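Ribokinase (Giardia lamblia, PDB 6WHJ) probably phosphorylates D-ribose at O-5 with ATP and a divalent cation, most likely magnesium, as a homodimeric sugar kinase of the PfkB family. Local coordinates at residues N47-C52 and A62-A67. Sequence-based numbering, arbitrary orientation.
Sequences NQAIAC and AFFVGA
Ala49 and Phe64 meet where helix 44-55 lies against strand 62-69, a small worked example of how short side chains let a helix pack closely on a sheet. The methyl CB of Ala49 approaches Phe64 CB at 3.7 Å and also reaches Phe64 CD1 at 3.8 Å, coming at the ring obliquely. One helical turn later, Cys52 CB rests on Ala62 CB at 3.8 Å. Ala49 thus pairs with Phe64 and Cys52 with Ala62, as expected for segments that run nearly antiparallel, their axes 8.1 Å apart at closest approach and at an angle of 165°. No hydrogen bond crosses between them: the side-chain contacts are apolar, and the residues that touch are buried.

Phe64 carries CG anti to its own backbone N (chi1 176°), which swings the ring along the strand toward Gly66. The backbone N of Gly66 stands 4.2 Å above the ring plane, over its centre, and Tyr81 of helix 72-84 brings a second ring almost parallel to that of Phe64.

On a neighbouring side of the helix, Gln48 hydrogen-bonds Gln144 and Asp274, the predicted proton acceptor, while Asn47 belongs to the predicted substrate site. The packing thus joins a helix bordering the probable active site to the central sheet of the ribokinase fold. There, strand 62-69 runs parallel between strands 9-12 and 91-93; Ala49 and Cys52 also touch strand 9-12, and helices 72-84 and 272-287 pack against helix 44-55.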
loop_
_atom_site.group_PDB
_atom_site.type_symbol
_atom_site.label_atom_id
_atom_site.label_comp_id
_atom_site.label_asym_id
_atom_site.label_seq_id
_atom_site.Cartn_x
_atom_site.Cartn_y
_atom_site.Cartn_z
ATOM N N ASN B 47 7.180 15.442 -8.389
ATOM C CA ASN B 47 8.004 15.939 -7.288
ATOM C C ASN B 47 9.092 16.869 -7.788
ATOM O O ASN B 47 9.366 17.905 -7.174
ATOM C CB ASN B 47 8.624 14.781 -6.522
ATOM C CG ASN B 47 7.642 14.098 -5.618
ATOM O OD1 ASN B 47 6.579 14.643 -5.301
ATOM N ND2 ASN B 47 7.980 12.885 -5.206
ATOM N N GLN B 48 9.723 16.514 -8.903
ATOM C CA GLN B 48 10.786 17.349 -9.441
ATOM C C GLN B 48 10.245 18.638 -10.036
ATOM O O GLN B 48 10.923 19.669 -9.986
ATOM C CB GLN B 48 11.583 16.572 -10.480
ATOM C CG GLN B 48 12.532 15.594 -9.878
ATOM C CD GLN B 48 13.114 14.700 -10.926
ATOM O OE1 GLN B 48 13.135 15.065 -12.102
ATOM N NE2 GLN B 48 13.635 13.541 -10.515
ATOM N N ALA B 49 9.027 18.607 -10.588
ATOM C CA ALA B 49 8.414 19.839 -11.075
ATOM C C ALA B 49 8.014 20.751 -9.918
ATOM O O ALA B 49 8.107 21.979 -10.029
ATOM C CB ALA B 49 7.202 19.522 -11.948
ATOM N N ILE B 50 7.553 20.171 -8.808
ATOM C CA ILE B 50 7.161 20.988 -7.667
ATOM C C ILE B 50 8.390 21.606 -7.004
ATOM O O ILE B 50 8.374 22.778 -6.602
ATOM C CB ILE B 50 6.313 20.146 -6.691
ATOM C CG1 ILE B 50 4.974 19.801 -7.357
ATOM C CG2 ILE B 50 6.086 20.878 -5.375
ATOM C CD1 ILE B 50 4.006 18.957 -6.525
ATOM N N ALA B 51 9.490 20.849 -6.930
ATOM C CA ALA B 51 10.739 21.403 -6.413
ATOM C C ALA B 51 11.230 22.563 -7.274
ATOM O O ALA B 51 11.729 23.566 -6.745
ATOM C CB ALA B 51 11.798 20.304 -6.321
ATOM N N CYS B 52 11.092 22.452 -8.603
ATOM C CA CYS B 52 11.431 23.577 -9.473
ATOM C C CYS B 52 10.609 24.803 -9.108
ATOM O O CYS B 52 11.162 25.883 -8.873
ATOM C CB CYS B 52 11.215 23.225 -10.946
ATOM S SG CYS B 52 12.482 22.165 -11.696
ATOM N N ALA B 62 8.753 26.869 -14.640
ATOM C CA ALA B 62 8.634 25.423 -14.684
ATOM C C ALA B 62 7.350 25.031 -15.406
ATOM O O ALA B 62 6.378 25.789 -15.451
ATOM C CB ALA B 62 8.653 24.838 -13.276
ATOM N N PHE B 63 7.353 23.824 -15.966
ATOM C CA PHE B 63 6.208 23.332 -16.725
ATOM C C PHE B 63 6.165 21.824 -16.543
ATOM O O PHE B 63 7.142 21.135 -16.855
ATOM C CB PHE B 63 6.329 23.715 -18.209
ATOM C CG PHE B 63 5.071 23.481 -19.020
ATOM C CD1 PHE B 63 3.976 24.312 -18.881
ATOM C CD2 PHE B 63 5.003 22.454 -19.949
ATOM C CE1 PHE B 63 2.831 24.103 -19.628
ATOM C CE2 PHE B 63 3.865 22.240 -20.697
ATOM C CZ PHE B 63 2.777 23.067 -20.536
ATOM N N PHE B 64 5.061 21.307 -16.006
ATOM C CA PHE B 64 4.940 19.877 -15.758
ATOM C C PHE B 64 4.059 19.252 -16.834
ATOM O O PHE B 64 2.994 19.785 -17.164
ATOM C CB PHE B 64 4.377 19.590 -14.364
ATOM C CG PHE B 64 4.140 18.119 -14.098
ATOM C CD1 PHE B 64 5.175 17.200 -14.252
ATOM C CD2 PHE B 64 2.899 17.660 -13.660
ATOM C CE1 PHE B 64 4.966 15.853 -14.015
ATOM C CE2 PHE B 64 2.691 16.308 -13.413
ATOM C CZ PHE B 64 3.722 15.405 -13.591
ATOM N N VAL B 65 4.513 18.126 -17.379
ATOM C CA VAL B 65 3.787 17.377 -18.393
ATOM C C VAL B 65 3.544 15.987 -17.833
ATOM O O VAL B 65 4.502 15.249 -17.571
ATOM C CB VAL B 65 4.570 17.298 -19.711
ATOM C CG1 VAL B 65 3.741 16.573 -20.771
ATOM C CG2 VAL B 65 5.004 18.687 -20.166
ATOM N N GLY B 66 2.273 15.633 -17.644
ATOM C CA GLY B 66 1.911 14.340 -17.087
ATOM C C GLY B 66 0.451 14.031 -17.329
ATOM O O GLY B 66 -0.320 14.884 -17.768
ATOM N N ALA B 67 0.071 12.792 -17.016
ATOM C CA ALA B 67 -1.292 12.310 -17.207
ATOM C C ALA B 67 -1.807 11.672 -15.922
ATOM O O ALA B 67 -1.083 10.926 -15.253
ATOM C CB ALA B 67 -1.379 11.306 -18.358
#